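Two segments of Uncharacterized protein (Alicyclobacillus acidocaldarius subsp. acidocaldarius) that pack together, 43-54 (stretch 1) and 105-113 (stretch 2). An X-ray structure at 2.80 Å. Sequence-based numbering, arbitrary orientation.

Stretch 1, residues 43-54: ITAATMLKAAMS
Stretch 2 (105-113) VTTATAVFG

Residues 43-53 are helical, with phi/psi near -65/-42, and the helix begins earlier in the chain; 105-113 is a strand, mostly near -130/150, although Val105 departs from this at -96/-59. The axes approach to 9.2 Å, and their N-to-C directions diverge by 54° (signed crossing angle -54°), so both segments advance in the same general sense. CA-CA distances set the register: Thr44 to Thr106 8.4 Å, Met48 to Ala108 6.7 Å, Leu49 to Ala110 7.5 Å and Met53 to Phe112 8.8 Å. Helical N-to-O bonds include Met48 N to Thr44 O at 2.9 Å and Met53 N to Leu49 O at 2.9 Å; Ala51 N to Thr47 O, at 3.5 Å, is weak.

No hydrogen bond crosses the interface, and the 365 Å² buried there is held by van der Waals packing. The strand's alternation points the CA-to-CB bonds of Thr106, Ala108, Ala110 and Phe112 toward the helix, while that of Thr107 points away. From the helix, Thr44, Met48 and Ala52 point toward the strand, at spacings of four residues, about one turn each.

Met48, a selenomethionine, is covered most, losing 85 Å². Its chi1 of -73° (m), chi2 of -54° (m) and off-well chi3 of -109° bring the terminal methyl against the strand backbone: CE lies 3.2 Å from Thr106 O, 3.5 Å from Thr107 CA and 3.6 Å from Ala108 N. The same CE is 3.6 Å from Thr106 CG2 and 3.8 Å from Ala108 CB; the small alanine side chain accompanies the shortest CA-CA spacing in the register. Thr106 (chi1 -60°, m) also meets Thr44 (chi1 -56°, m), with Thr44 CG2 4.0 Å from Thr106 OG1. This is a methyl-to-hydroxyl contact; Thr44 OG1 is hydrogen-bonded elsewhere in the structure.

Phe112 closes the other end. With chi1 -77° (m) and chi2 69°, its ring reaches three helix residues. Ala52 CB approaches CE1 of Phe112 at 3.7 Å, and Leu49 CD1 lies 4.1 Å from Phe112 CZ, both obliquely. Leu49 starts sideways, but chi1 -179° (t) and chi2 64° (p) carry its end nearer. Met53, also selenomethionine (chi1 -71° m, chi2 -150° t, chi3 73° p), sets CG 3.7 Å from Phe112 CZ, near the ring plane at its edge.

Away from the interface, Thr47 (chi1 -67°, m) turns OG1 back to donate to Ile43 O at 2.9 Å, satisfying its hydroxyl within the helix.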

# COMPACT_ATOMS: atom_id res chain seq x y z
N ILE B 43 5.03 -7.06 -14.14
CA ILE B 43 5.86 -8.24 -14.34
C ILE B 43 7.01 -8.24 -13.36
O ILE B 43 7.42 -9.29 -12.85
CB ILE B 43 6.42 -8.32 -15.75
CG1 ILE B 43 6.53 -9.78 -16.14
CG2 ILE B 43 7.77 -7.61 -15.83
CD1 ILE B 43 5.36 -10.60 -15.63
N THR B 44 7.54 -7.05 -13.09
CA THR B 44 8.63 -6.89 -12.16
C THR B 44 8.16 -7.28 -10.77
O THR B 44 8.91 -7.86 -9.99
CB THR B 44 9.11 -5.45 -12.11
OG1 THR B 44 9.49 -5.02 -13.42
CG2 THR B 44 10.30 -5.32 -11.16
N ALA B 45 6.92 -6.95 -10.46
CA ALA B 45 6.35 -7.23 -9.15
C ALA B 45 6.02 -8.71 -9.00
O ALA B 45 6.26 -9.29 -7.95
CB ALA B 45 5.11 -6.35 -8.90
N ALA B 46 5.45 -9.30 -10.05
CA ALA B 46 5.19 -10.74 -10.09
C ALA B 46 6.50 -11.46 -9.86
O ALA B 46 6.62 -12.32 -8.99
CB ALA B 46 4.58 -11.13 -11.42
N THR B 47 7.51 -11.09 -10.64
CA THR B 47 8.86 -11.57 -10.40
C THR B 47 9.33 -11.42 -8.94
O THR B 47 9.86 -12.37 -8.38
CB THR B 47 9.86 -10.86 -11.33
OG1 THR B 47 9.60 -11.26 -12.68
CG2 THR B 47 11.27 -11.24 -10.95
N MSE B 48 9.16 -10.25 -8.34
CA MSE B 48 9.54 -10.05 -6.94
C MSE B 48 8.86 -11.06 -6.02
O MSE B 48 9.44 -11.46 -5.00
CB MSE B 48 9.21 -8.63 -6.47
CG MSE B 48 10.13 -7.56 -7.03
SE MSE B 48 12.02 -7.94 -6.69
CE MSE B 48 12.37 -6.57 -5.35
N LEU B 49 7.64 -11.47 -6.37
CA LEU B 49 6.84 -12.37 -5.53
C LEU B 49 7.24 -13.86 -5.64
O LEU B 49 7.28 -14.58 -4.62
CB LEU B 49 5.36 -12.20 -5.87
CG LEU B 49 4.36 -13.05 -5.07
CD1 LEU B 49 4.39 -12.69 -3.59
CD2 LEU B 49 2.96 -12.87 -5.64
N LYS B 50 7.51 -14.31 -6.86
CA LYS B 50 7.93 -15.68 -7.09
C LYS B 50 9.13 -15.99 -6.22
O LYS B 50 9.21 -17.06 -5.64
CB LYS B 50 8.29 -15.92 -8.55
CG LYS B 50 7.12 -15.75 -9.50
CD LYS B 50 5.91 -16.54 -9.03
CE LYS B 50 6.11 -18.04 -9.20
NZ LYS B 50 4.91 -18.80 -8.73
N ALA B 51 10.04 -15.03 -6.13
CA ALA B 51 11.28 -15.21 -5.37
C ALA B 51 10.98 -15.77 -3.99
O ALA B 51 11.53 -16.79 -3.61
CB ALA B 51 12.03 -13.90 -5.25
N ALA B 52 10.09 -15.09 -3.26
CA ALA B 52 9.71 -15.50 -1.92
C ALA B 52 8.89 -16.77 -1.98
O ALA B 52 9.05 -17.66 -1.14
CB ALA B 52 8.91 -14.40 -1.22
N MSE B 53 8.01 -16.86 -2.97
CA MSE B 53 7.24 -18.09 -3.17
C MSE B 53 8.13 -19.32 -3.38
O MSE B 53 7.87 -20.40 -2.82
CB MSE B 53 6.31 -17.93 -4.36
CG MSE B 53 5.16 -17.00 -4.11
SE MSE B 53 3.67 -17.58 -5.18
CE MSE B 53 3.21 -19.17 -4.12
N SER B 54 9.18 -19.15 -4.17
CA SER B 54 10.10 -20.23 -4.49
C SER B 54 11.12 -20.48 -3.38
O SER B 54 11.88 -21.45 -3.42
CB SER B 54 10.84 -19.91 -5.78
OG SER B 54 9.95 -19.34 -6.72
N VAL B 105 18.07 -2.04 -7.94
CA VAL B 105 17.08 -1.70 -8.94
C VAL B 105 15.68 -1.60 -8.33
O VAL B 105 14.99 -0.59 -8.48
CB VAL B 105 17.11 -2.70 -10.11
CG1 VAL B 105 15.73 -2.81 -10.74
CG2 VAL B 105 18.13 -2.25 -11.13
N THR B 106 15.24 -2.71 -7.72
CA THR B 106 13.91 -2.81 -7.14
C THR B 106 13.92 -3.47 -5.75
O THR B 106 14.72 -4.36 -5.50
CB THR B 106 13.01 -3.62 -8.10
OG1 THR B 106 12.95 -2.93 -9.36
CG2 THR B 106 11.61 -3.79 -7.54
N THR B 107 13.05 -3.00 -4.84
CA THR B 107 12.86 -3.65 -3.54
C THR B 107 11.39 -3.94 -3.25
O THR B 107 10.49 -3.29 -3.78
CB THR B 107 13.43 -2.84 -2.33
OG1 THR B 107 12.52 -1.79 -1.96
CG2 THR B 107 14.80 -2.29 -2.66
N ALA B 108 11.15 -4.93 -2.40
CA ALA B 108 9.80 -5.36 -2.10
C ALA B 108 9.73 -5.97 -0.71
O ALA B 108 10.73 -6.49 -0.20
CB ALA B 108 9.32 -6.36 -3.15
N THR B 109 8.56 -5.90 -0.11
CA THR B 109 8.31 -6.62 1.13
C THR B 109 7.05 -7.46 0.91
O THR B 109 6.14 -7.06 0.18
CB THR B 109 8.15 -5.68 2.36
OG1 THR B 109 7.01 -4.83 2.19
CG2 THR B 109 9.40 -4.82 2.56
N ALA B 110 7.00 -8.63 1.54
CA ALA B 110 5.85 -9.50 1.37
C ALA B 110 5.46 -10.19 2.67
O ALA B 110 6.29 -10.45 3.55
CB ALA B 110 6.12 -10.54 0.28
N VAL B 111 4.17 -10.48 2.77
CA VAL B 111 3.66 -11.20 3.91
C VAL B 111 3.00 -12.47 3.43
O VAL B 111 2.10 -12.44 2.62
CB VAL B 111 2.64 -10.35 4.66
CG1 VAL B 111 2.27 -11.03 5.97
CG2 VAL B 111 3.21 -8.95 4.91
N PHE B 112 3.48 -13.60 3.95
CA PHE B 112 2.85 -14.90 3.70
C PHE B 112 2.21 -15.38 4.97
O PHE B 112 2.66 -15.05 6.06
CB PHE B 112 3.89 -15.92 3.27
CG PHE B 112 4.33 -15.78 1.87
CD1 PHE B 112 5.10 -14.69 1.48
CD2 PHE B 112 4.00 -16.73 0.93
CE1 PHE B 112 5.52 -14.56 0.17
CE2 PHE B 112 4.42 -16.61 -0.38
CZ PHE B 112 5.18 -15.52 -0.76
N GLY B 113 1.14 -16.16 4.84
CA GLY B 113 0.49 -16.71 6.00
C GLY B 113 -0.46 -17.83 5.66
O GLY B 113 -0.93 -17.95 4.52